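Local coordinates for nitrilotriacetate monooxygenase component B (Bacillus cereus ATCC 14579, PDB 3BPK), which probably works as an FMN-dependent, flavoredoxin-family partner in a monooxygenase system, using NADH or NADPH in its oxidoreductase chemistry, at residues Leu5-Pro9 and Asn10-Glu14; Lys19-Thr22 and Gly23-Pro27; Ile52-Asn56 and Pro57-Ser61; Phe165-Glu169 and His170-Lys174. One frame throughout, in Å; residues are numbered along the deposited sequence.

Contact 1. Residues Leu5-Pro9 and Asn10-Glu14; sequences LSINP and NEQTE. With SO4 (sulfate ion), chain E.
An Asx turn superposed on a beta turn swings the chain round at Asn-8, which supplies both acceptors. Its backbone O takes Glu-11 N at 2.9 Å, closing the beta turn, while OD1 takes Asn-10 N, also at 2.9 Å, closing the Asx turn. With CG anti to the backbone N (chi1 -176°), the amide folds forward over the turn and OD1 reaches Asn-10 N, whose N-H stands above the amide plane. The Glu-11 side chain crosses that of Asn-8 at about a right angle, its carboxylate 29° from the amide plane. One water accepts from Asn-8 N (2.9 Å) and donates to Glu-11 OE2 (3.0 Å); a second spans Asn-8 ND2 and Glu-11 OE1, 3.7 Å apart, with a weak bond to OE1. The turn leads from strand 4-7, which extends a sheet of the second subunit, into helix 14-24, where Thr-13 is the N-cap, its OG1 accepting from Asp-16 N. A sulfate, probably from the crystallisation liquor, sits at this helix start, where Glu-14 N donates to its O2 at 2.8 Å. Gln-12 crosses Ile-7, OE1 lying 3.4 Å from Ile-7 CG2, while its NE2 bonds Asn-17 OD1.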
loop_
_atom_site.group_PDB
_atom_site.type_symbol
_atom_site.label_atom_id
_atom_site.label_comp_id
_atom_site.label_asym_id
_atom_site.label_seq_id
_atom_site.Cartn_x
_atom_site.Cartn_y
_atom_site.Cartn_z
ATOM N N LEU B 5 13.582 -9.040 19.134
ATOM C CA LEU B 5 14.846 -8.462 18.659
ATOM C C LEU B 5 14.714 -6.981 18.313
ATOM O O LEU B 5 13.753 -6.570 17.638
ATOM C CB LEU B 5 15.331 -9.210 17.409
ATOM C CG LEU B 5 15.382 -10.723 17.541
ATOM C CD1 LEU B 5 15.905 -11.349 16.223
ATOM C CD2 LEU B 5 16.235 -11.160 18.746
ATOM N N SER B 6 15.699 -6.195 18.723
ATOM C CA SER B 6 15.807 -4.789 18.314
ATOM C C SER B 6 16.780 -4.687 17.163
ATOM O O SER B 6 17.930 -5.151 17.265
ATOM C CB SER B 6 16.339 -3.931 19.462
ATOM O OG SER B 6 16.587 -2.604 19.008
ATOM N N ILE B 7 16.330 -4.088 16.049
ATOM C CA ILE B 7 17.176 -3.989 14.860
ATOM C C ILE B 7 17.245 -2.541 14.405
ATOM O O ILE B 7 16.229 -1.897 14.139
ATOM C CB ILE B 7 16.706 -4.933 13.684
ATOM C CG1 ILE B 7 16.693 -6.389 14.168
ATOM C CG2 ILE B 7 17.544 -4.750 12.420
ATOM C CD1 ILE B 7 16.027 -7.363 13.196
ATOM N N ASN B 8 18.464 -2.020 14.388
ATOM C CA ASN B 8 18.689 -0.639 13.996
ATOM C C ASN B 8 18.974 -0.540 12.486
ATOM O O ASN B 8 19.949 -1.100 12.003
ATOM C CB ASN B 8 19.878 -0.098 14.814
ATOM C CG ASN B 8 20.157 1.395 14.560
ATOM O OD1 ASN B 8 19.762 1.980 13.530
ATOM N ND2 ASN B 8 20.866 2.025 15.509
ATOM N N PRO B 9 18.117 0.176 11.717
ATOM C CA PRO B 9 18.335 0.185 10.275
ATOM C C PRO B 9 19.670 0.842 9.852
ATOM O O PRO B 9 20.188 0.571 8.758
ATOM C CB PRO B 9 17.133 0.993 9.728
ATOM C CG PRO B 9 16.699 1.880 10.894
ATOM C CD PRO B 9 16.971 1.012 12.135
ATOM N N ASN B 10 20.215 1.693 10.723
ATOM C CA ASN B 10 21.514 2.303 10.483
ATOM C C ASN B 10 22.694 1.332 10.634
ATOM O O ASN B 10 23.804 1.645 10.168
ATOM C CB ASN B 10 21.694 3.506 11.418
ATOM C CG ASN B 10 20.685 4.611 11.146
ATOM O OD1 ASN B 10 20.053 5.120 12.069
ATOM N ND2 ASN B 10 20.513 4.965 9.882
ATOM N N GLU B 11 22.448 0.170 11.256
ATOM C CA GLU B 11 23.478 -0.839 11.500
ATOM C C GLU B 11 23.364 -2.048 10.588
ATOM O O GLU B 11 23.961 -3.093 10.832
ATOM C CB GLU B 11 23.468 -1.278 12.972
ATOM C CG GLU B 11 23.828 -0.178 13.920
ATOM C CD GLU B 11 23.663 -0.574 15.390
ATOM O OE1 GLU B 11 24.009 0.282 16.235
ATOM O OE2 GLU B 11 23.201 -1.712 15.694
ATOM N N GLN B 12 22.574 -1.919 9.523
ATOM C CA GLN B 12 22.539 -2.975 8.537
ATOM C C GLN B 12 22.430 -2.368 7.162
ATOM O O GLN B 12 22.261 -1.157 7.041
ATOM C CB GLN B 12 21.431 -3.976 8.828
ATOM C CG GLN B 12 20.051 -3.371 8.983
ATOM C CD GLN B 12 19.017 -4.459 9.186
ATOM O OE1 GLN B 12 19.335 -5.560 9.661
ATOM N NE2 GLN B 12 17.754 -4.148 8.866
ATOM N N THR B 13 22.571 -3.202 6.133
ATOM C CA THR B 13 22.633 -2.701 4.759
ATOM C C THR B 13 21.254 -2.374 4.190
ATOM O O THR B 13 20.219 -2.792 4.725
ATOM C CB THR B 13 23.251 -3.726 3.803
ATOM O OG1 THR B 13 22.410 -4.879 3.737
ATOM C CG2 THR B 13 24.694 -4.133 4.263
ATOM N N GLU B 14 21.252 -1.669 3.067
ATOM C CA GLU B 14 20.016 -1.410 2.339
ATOM C C GLU B 14 19.290 -2.711 2.009
ATOM O O GLU B 14 18.065 -2.830 2.188
ATOM C CB GLU B 14 20.297 -0.607 1.075
ATOM C CG GLU B 14 19.068 -0.467 0.191
ATOM C CD GLU B 14 19.267 0.454 -1.003
ATOM O OE1 GLU B 14 20.316 1.117 -1.122
ATOM O OE2 GLU B 14 18.346 0.536 -1.825
HETATM S S SO4 E . 24.640 -0.386 1.498
HETATM O O1 SO4 E . 24.517 0.867 0.753
HETATM O O2 SO4 E . 23.707 -0.386 2.606
HETATM O O3 SO4 E . 26.004 -0.528 2.004
HETATM O O4 SO4 E . 24.406 -1.514 0.605
HETATM O O HOH W 1 20.924 -3.474 14.731
HETATM O O HOH W 2 21.202 0.257 18.123
HETATM O O HOH W 3 22.033 4.881 14.869
#

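Contact 2. Residues Lys19-Thr22 and Gly23-Pro27; sequences KLLT and GSIIP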
loop_
_atom_site.group_PDB
_atom_site.type_symbol
_atom_site.label_atom_id
_atom_site.label_comp_id
_atom_site.label_asym_id
_atom_site.label_seq_id
_atom_site.Cartn_x
_atom_site.Cartn_y
_atom_site.Cartn_z
ATOM N N LYS B 19 14.874 -6.511 2.913
ATOM C CA LYS B 19 14.365 -7.829 3.289
ATOM C C LYS B 19 13.408 -7.755 4.477
ATOM O O LYS B 19 12.379 -8.469 4.525
ATOM C CB LYS B 19 15.531 -8.783 3.591
ATOM C CG LYS B 19 16.376 -9.102 2.355
ATOM C CD LYS B 19 17.734 -9.720 2.740
ATOM C CE LYS B 19 17.548 -11.046 3.475
ATOM N NZ LYS B 19 18.859 -11.700 3.780
ATOM N N LEU B 20 13.720 -6.894 5.443
ATOM C CA LEU B 20 12.841 -6.760 6.582
ATOM C C LEU B 20 11.517 -6.084 6.208
ATOM O O LEU B 20 10.447 -6.539 6.639
ATOM C CB LEU B 20 13.550 -6.016 7.714
ATOM C CG LEU B 20 13.018 -6.306 9.098
ATOM C CD1 LEU B 20 12.738 -7.783 9.346
ATOM C CD2 LEU B 20 14.041 -5.775 10.107
ATOM N N LEU B 21 11.576 -5.026 5.394
ATOM C CA LEU B 21 10.327 -4.346 5.027
ATOM C C LEU B 21 9.454 -5.258 4.184
ATOM O O LEU B 21 8.236 -5.382 4.456
ATOM C CB LEU B 21 10.613 -3.096 4.209
ATOM C CG LEU B 21 11.164 -1.939 5.014
ATOM C CD1 LEU B 21 11.791 -0.868 4.083
ATOM C CD2 LEU B 21 10.097 -1.342 5.916
ATOM N N THR B 22 10.064 -5.893 3.157
ATOM C CA THR B 22 9.254 -6.703 2.241
ATOM C C THR B 22 8.768 -8.007 2.882
ATOM O O THR B 22 7.832 -8.638 2.369
ATOM C CB THR B 22 9.993 -7.003 0.919
ATOM O OG1 THR B 22 11.240 -7.662 1.199
ATOM C CG2 THR B 22 10.270 -5.692 0.115
ATOM N N GLY B 23 9.432 -8.456 3.969
ATOM C CA GLY B 23 8.952 -9.637 4.687
ATOM C C GLY B 23 7.940 -9.347 5.763
ATOM O O GLY B 23 7.236 -10.269 6.206
ATOM N N SER B 24 7.914 -8.085 6.256
ATOM C CA SER B 24 7.041 -7.688 7.370
ATOM C C SER B 24 5.723 -7.092 6.900
ATOM O O SER B 24 4.643 -7.356 7.487
ATOM C CB SER B 24 7.757 -6.668 8.274
ATOM O OG SER B 24 8.949 -7.207 8.835
ATOM N N ILE B 25 5.804 -6.286 5.852
ATOM C CA ILE B 25 4.615 -5.549 5.377
ATOM C C ILE B 25 4.039 -6.392 4.243
ATOM O O ILE B 25 4.360 -6.241 3.058
ATOM C CB ILE B 25 4.938 -4.092 4.989
ATOM C CG1 ILE B 25 5.494 -3.336 6.221
ATOM C CG2 ILE B 25 3.688 -3.402 4.375
ATOM C CD1 ILE B 25 6.118 -1.957 5.868
ATOM N N ILE B 26 3.247 -7.376 4.669
ATOM C CA ILE B 26 2.678 -8.378 3.766
ATOM C C ILE B 26 1.254 -8.686 4.211
ATOM O O ILE B 26 0.902 -8.447 5.373
ATOM C CB ILE B 26 3.505 -9.683 3.789
ATOM C CG1 ILE B 26 3.639 -10.215 5.235
ATOM C CG2 ILE B 26 4.892 -9.487 3.155
ATOM C CD1 ILE B 26 4.015 -11.731 5.291
ATOM N N PRO B 27 0.408 -9.175 3.285
ATOM C CA PRO B 27 0.659 -9.318 1.839
ATOM C C PRO B 27 0.483 -7.954 1.186
ATOM O O PRO B 27 -0.206 -7.082 1.746
ATOM C CB PRO B 27 -0.477 -10.261 1.393
ATOM C CG PRO B 27 -1.602 -9.877 2.304
ATOM C CD PRO B 27 -0.968 -9.582 3.648
#
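Chi1 of Ser-24 (-60°) sets OG beside its own backbone N, so that both atoms turn back to Leu-20 O one helical turn earlier. The hydroxyl donates at 2.7 Å from OG to Leu-20 O, tilted 27° from the carbonyl plane; the bond from Ser-24 N to the same oxygen is weak. Ser-24 was modelled in two conformers, and the hydroxyl bond is described for one of them. Leu-21 O also takes two donors, Ile-25 N at 2.9 Å and Ser-24 N at 3.3 Å, both from one face of its plane. Such sharing of one carbonyl by i+3 and i+4 donors accompanies the C-terminal end of helix 14-24: Ile-25 leaves helical phi/psi and centres an inverse gamma turn, closed by a weak bond from Ile-26 N to Ser-24 O. Beyond it the peptide between Ile-26 and Pro-27 is cis. Leu-21 and Ile-25 lie side by side and point the same way, CD2 to CD1 at 4.0 Å. Ile-26 CG2 comes within 3.2 Å of Thr-22 O, which accepts a hydrogen bond from Arg-28 NH1, while Thr-22 OG1 bonds Tyr-18 O. Leu-20, Leu-21, Ser-24 and Ile-26 all pack on the second subunit, Leu-21 against its Ala-54.

Contact 3. Residues Ile52-Asn56 and Pro57-Ser61; sequences IVAAN and PPLIS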
loop_
_atom_site.group_PDB
_atom_site.type_symbol
_atom_site.label_atom_id
_atom_site.label_comp_id
_atom_site.label_asym_id
_atom_site.label_seq_id
_atom_site.Cartn_x
_atom_site.Cartn_y
_atom_site.Cartn_z
ATOM N N ILE B 52 -4.526 2.334 -1.816
ATOM C CA ILE B 52 -5.482 3.436 -1.935
ATOM C C ILE B 52 -4.949 4.655 -1.179
ATOM O O ILE B 52 -4.278 4.499 -0.143
ATOM C CB ILE B 52 -6.859 2.991 -1.321
ATOM C CG1 ILE B 52 -7.396 1.699 -1.978
ATOM C CG2 ILE B 52 -7.877 4.100 -1.440
ATOM C CD1 ILE B 52 -8.565 1.071 -1.197
ATOM N N VAL B 53 -5.271 5.861 -1.667
ATOM C CA VAL B 53 -4.951 7.105 -0.943
ATOM C C VAL B 53 -6.238 7.727 -0.353
ATOM O O VAL B 53 -6.285 8.076 0.817
ATOM C CB VAL B 53 -4.199 8.113 -1.853
ATOM C CG1 VAL B 53 -4.110 9.495 -1.222
ATOM C CG2 VAL B 53 -2.795 7.578 -2.243
ATOM N N ALA B 54 -7.276 7.827 -1.173
ATOM C CA ALA B 54 -8.549 8.450 -0.738
ATOM C C ALA B 54 -9.659 8.036 -1.685
ATOM O O ALA B 54 -9.402 7.537 -2.782
ATOM C CB ALA B 54 -8.440 9.987 -0.739
ATOM N N ALA B 55 -10.905 8.258 -1.271
ATOM C CA ALA B 55 -12.047 7.967 -2.167
ATOM C C ALA B 55 -12.664 9.216 -2.789
ATOM O O ALA B 55 -13.429 9.093 -3.761
ATOM C CB ALA B 55 -13.127 7.193 -1.419
ATOM N N ASN B 56 -12.340 10.395 -2.246
ATOM C CA ASN B 56 -12.913 11.670 -2.696
ATOM C C ASN B 56 -11.803 12.650 -3.079
ATOM O O ASN B 56 -11.200 13.282 -2.206
ATOM C CB ASN B 56 -13.777 12.277 -1.589
ATOM C CG ASN B 56 -14.170 13.753 -1.853
ATOM O OD1 ASN B 56 -14.481 14.128 -2.968
ATOM N ND2 ASN B 56 -14.186 14.568 -0.784
ATOM N N PRO B 57 -11.452 12.729 -4.371
ATOM C CA PRO B 57 -11.844 11.857 -5.481
ATOM C C PRO B 57 -11.042 10.544 -5.327
ATOM O O PRO B 57 -10.228 10.460 -4.407
ATOM C CB PRO B 57 -11.380 12.642 -6.705
ATOM C CG PRO B 57 -10.148 13.353 -6.236
ATOM C CD PRO B 57 -10.452 13.743 -4.792
ATOM N N PRO B 58 -11.327 9.524 -6.137
ATOM C CA PRO B 58 -10.575 8.254 -6.006
ATOM C C PRO B 58 -9.111 8.470 -6.338
ATOM O O PRO B 58 -8.787 8.810 -7.478
ATOM C CB PRO B 58 -11.300 7.302 -6.985
ATOM C CG PRO B 58 -12.060 8.178 -7.900
ATOM C CD PRO B 58 -12.424 9.424 -7.131
ATOM N N LEU B 59 -8.254 8.308 -5.317
ATOM C CA LEU B 59 -6.800 8.497 -5.453
ATOM C C LEU B 59 -6.092 7.216 -5.029
ATOM O O LEU B 59 -6.510 6.559 -4.064
ATOM C CB LEU B 59 -6.276 9.644 -4.583
ATOM C CG LEU B 59 -6.806 11.048 -4.881
ATOM C CD1 LEU B 59 -6.262 12.064 -3.855
ATOM C CD2 LEU B 59 -6.488 11.496 -6.303
ATOM N N ILE B 60 -5.046 6.856 -5.792
ATOM C CA ILE B 60 -4.232 5.657 -5.512
ATOM C C ILE B 60 -2.760 6.052 -5.532
ATOM O O ILE B 60 -2.395 7.126 -6.047
ATOM C CB ILE B 60 -4.513 4.501 -6.491
ATOM C CG1 ILE B 60 -4.152 4.887 -7.924
ATOM C CG2 ILE B 60 -6.011 4.120 -6.424
ATOM C CD1 ILE B 60 -2.675 4.795 -8.276
ATOM N N SER B 61 -1.924 5.214 -4.925
ATOM C CA SER B 61 -0.467 5.481 -4.928
ATOM C C SER B 61 0.314 4.284 -5.417
ATOM O O SER B 61 -0.045 3.132 -5.130
ATOM C CB SER B 61 0.013 5.828 -3.514
ATOM O OG SER B 61 -0.334 4.803 -2.586
HETATM O O HOH W 4 -1.527 5.117 -0.036
#
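Val-53 and Ala-54 share one partner, Leu-59, in a classic beta bulge next to the turn of the hairpin of strands 42-54 and 59-65. The backbone hydrogen bonds define it: Leu-59 O accepts from Val-53 N at 2.8 Å and from Ala-54 N at 3.2 Å, both donors on the same face of its carbonyl plane. Leu-59 N answers to Ala-54 O at 2.9 Å in an almost straight bond (177°). The extra residue shifts the register by one between the Ile-52/Ile-60 and Ala-54/Leu-59 pairs, and the short strand segments run 144° apart. A softer polar contact follows at the turn, where Pro-58 CA lies 3.5 Å from Ala-54 O as a CA-H...O interaction; the turn itself contains the cis peptide between Asn-56 and Pro-57. Apolar packing centres on Val-53. Its CB sits 3.8 Å from Leu-59 CB, and CG2, anti to its own carbonyl carbon, reaches along the opposing strand to within 3.5 Å of Ser-61 CB. One water bridges the strands by hydrogen bonds to Ile-52 O and Ser-61 OG, each 2.8 Å. Backbone hydrogen bonds of Pro-58 with Val-162 and Ile-60 with Gly-160 join the other edge to strand 155-168, while Val-53 O accepts from Ser-63 OG and Gln-65 NE2 of the second subunit, so the hairpin belongs to the main sheet and also meets the other subunit.

Contact 4. Residues Phe165-Glu169 and His170-Lys174; sequences FHVAE and HLYEK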
loop_
_atom_site.group_PDB
_atom_site.type_symbol
_atom_site.label_atom_id
_atom_site.label_comp_id
_atom_site.label_asym_id
_atom_site.label_seq_id
_atom_site.Cartn_x
_atom_site.Cartn_y
_atom_site.Cartn_z
ATOM N N PHE B 165 -13.197 3.700 -14.204
ATOM C CA PHE B 165 -13.077 2.326 -13.741
ATOM C C PHE B 165 -13.617 1.433 -14.851
ATOM O O PHE B 165 -14.645 1.778 -15.473
ATOM C CB PHE B 165 -13.966 2.061 -12.545
ATOM C CG PHE B 165 -13.490 2.666 -11.254
ATOM C CD1 PHE B 165 -12.529 2.018 -10.481
ATOM C CD2 PHE B 165 -14.078 3.836 -10.763
ATOM C CE1 PHE B 165 -12.152 2.539 -9.227
ATOM C CE2 PHE B 165 -13.689 4.362 -9.541
ATOM C CZ PHE B 165 -12.718 3.702 -8.771
ATOM N N HIS B 166 -12.959 0.289 -15.081
ATOM C CA HIS B 166 -13.442 -0.760 -15.993
ATOM C C HIS B 166 -13.479 -2.034 -15.169
ATOM O O HIS B 166 -12.455 -2.443 -14.626
ATOM C CB HIS B 166 -12.475 -0.964 -17.141
ATOM C CG HIS B 166 -12.304 0.252 -18.002
ATOM N ND1 HIS B 166 -13.178 0.559 -19.024
ATOM C CD2 HIS B 166 -11.401 1.264 -17.955
ATOM C CE1 HIS B 166 -12.793 1.697 -19.595
ATOM N NE2 HIS B 166 -11.723 2.149 -18.958
ATOM N N VAL B 167 -14.658 -2.648 -15.041
ATOM C CA VAL B 167 -14.840 -3.785 -14.129
ATOM C C VAL B 167 -15.570 -4.923 -14.818
ATOM O O VAL B 167 -16.624 -4.683 -15.408
ATOM C CB VAL B 167 -15.646 -3.379 -12.867
ATOM C CG1 VAL B 167 -15.825 -4.578 -11.925
ATOM C CG2 VAL B 167 -14.992 -2.146 -12.126
ATOM N N ALA B 168 -15.040 -6.141 -14.749
ATOM C CA ALA B 168 -15.734 -7.290 -15.358
ATOM C C ALA B 168 -17.132 -7.449 -14.745
ATOM O O ALA B 168 -17.296 -7.450 -13.524
ATOM C CB ALA B 168 -14.905 -8.576 -15.201
ATOM N N GLU B 169 -18.153 -7.580 -15.616
ATOM C CA GLU B 169 -19.520 -7.589 -15.119
ATOM C C GLU B 169 -19.721 -8.752 -14.146
ATOM O O GLU B 169 -20.444 -8.596 -13.145
ATOM C CB GLU B 169 -20.545 -7.646 -16.267
ATOM C CG GLU B 169 -22.012 -7.477 -15.802
ATOM C CD GLU B 169 -22.710 -8.787 -15.369
ATOM O OE1 GLU B 169 -22.154 -9.894 -15.560
ATOM O OE2 GLU B 169 -23.839 -8.693 -14.833
ATOM N N HIS B 170 -19.076 -9.892 -14.407
ATOM C CA HIS B 170 -19.258 -11.045 -13.511
ATOM C C HIS B 170 -18.734 -10.853 -12.090
ATOM O O HIS B 170 -19.099 -11.636 -11.199
ATOM C CB HIS B 170 -18.702 -12.354 -14.100
ATOM C CG HIS B 170 -17.204 -12.417 -14.112
ATOM N ND1 HIS B 170 -16.445 -11.875 -15.130
ATOM C CD2 HIS B 170 -16.324 -12.945 -13.228
ATOM C CE1 HIS B 170 -15.161 -12.068 -14.871
ATOM N NE2 HIS B 170 -15.062 -12.717 -13.725
ATOM N N LEU B 171 -17.879 -9.840 -11.895
ATOM C CA LEU B 171 -17.315 -9.526 -10.570
ATOM C C LEU B 171 -18.118 -8.496 -9.794
ATOM O O LEU B 171 -17.908 -8.294 -8.603
ATOM C CB LEU B 171 -15.866 -8.970 -10.722
ATOM C CG LEU B 171 -14.871 -9.969 -11.295
ATOM C CD1 LEU B 171 -13.494 -9.319 -11.435
ATOM C CD2 LEU B 171 -14.807 -11.219 -10.420
ATOM N N TYR B 172 -19.019 -7.806 -10.472
ATOM C CA TYR B 172 -19.630 -6.622 -9.894
ATOM C C TYR B 172 -21.026 -6.963 -9.406
ATOM O O TYR B 172 -21.800 -7.584 -10.153
ATOM C CB TYR B 172 -19.689 -5.550 -10.975
ATOM C CG TYR B 172 -20.235 -4.220 -10.536
ATOM C CD1 TYR B 172 -19.383 -3.149 -10.238
ATOM C CD2 TYR B 172 -21.609 -4.019 -10.426
ATOM C CE1 TYR B 172 -19.883 -1.930 -9.862
ATOM C CE2 TYR B 172 -22.122 -2.791 -10.047
ATOM C CZ TYR B 172 -21.252 -1.737 -9.781
ATOM O OH TYR B 172 -21.761 -0.516 -9.398
ATOM N N GLU B 173 -21.324 -6.609 -8.158
ATOM C CA GLU B 173 -22.648 -6.872 -7.578
ATOM C C GLU B 173 -23.023 -5.763 -6.607
ATOM O O GLU B 173 -22.395 -5.628 -5.550
ATOM C CB GLU B 173 -22.657 -8.244 -6.878
ATOM C CG GLU B 173 -23.853 -8.509 -5.927
ATOM C CD GLU B 173 -25.163 -8.722 -6.650
ATOM O OE1 GLU B 173 -25.901 -9.665 -6.267
ATOM O OE2 GLU B 173 -25.465 -7.949 -7.586
ATOM N N LYS B 174 -24.037 -4.973 -6.961
ATOM C CA LYS B 174 -24.528 -3.898 -6.115
ATOM C C LYS B 174 -23.391 -2.966 -5.670
ATOM O O LYS B 174 -23.334 -2.548 -4.502
ATOM C CB LYS B 174 -25.242 -4.474 -4.883
ATOM C CG LYS B 174 -26.491 -5.299 -5.217
ATOM C CD LYS B 174 -27.279 -5.560 -3.938
ATOM C CE LYS B 174 -27.105 -6.983 -3.456
ATOM N NZ LYS B 174 -28.378 -7.762 -3.716
#
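Two successive i to i+3 backbone bonds turn the chain as strand 155-168 ends: Leu-171 N donates to Ala-168 O at 3.0 Å and Tyr-172 N to Glu-169 O at 3.1 Å. This 3-10 winding through Glu-169, His-170 and Leu-171 delivers the chain to short strand 172-173. On one side of the turn, the His-170 ring, carried by chi1 of 73° between its backbone N and carbonyl carbon, comes back toward Ala-168, with CE1 3.5 Å from Ala-168 CB. Leu-171 CG sits 3.6 Å over one face of this ring, nearer its rim than its centre, and Leu-171 CD1 meets Ala-168 CB at 4.1 Å. Farther along, the side chains of Val-167 and Tyr-172 cross at about a right angle. Val-167 CG1 touches Tyr-172 CB at 4.1 Å and approaches the tyrosine ring edge-on. In the conformer described, Glu-169 OE1 remains 6.1 Å from His-170 ND1 and forms no salt bridge with it, so the turn appears to rest on its two backbone bonds and apolar packing rather than on pairing of these ionisable groups.

How the contacts relate
Along the chain the contacts follow in series and fall into two touching pairs. Contacts 1 and 2, centres 14 Å apart, meet where Ile-7 CD1 lies 4.0 Å from Leu-20 CD2; contacts 3 and 4, centres 19 Å apart on neighbouring strands of one sheet, meet at Pro-58 CB and Phe-165 CZ (4.3 Å). Contacts 1 and 4 are about 44 Å apart between centres, yet the dimer unites them: Leu-5 packs on Tyr-172 of the second subunit. Likewise Leu-20 of contact 2 packs on Phe-165, and Ile-25 on Ile-60, of the other chain. Lys-19 NZ hydrogen-bonds Lys-174 O of the second subunit. The bound group met here is the sulfate at contact 1; no contact is assigned to the flavin site.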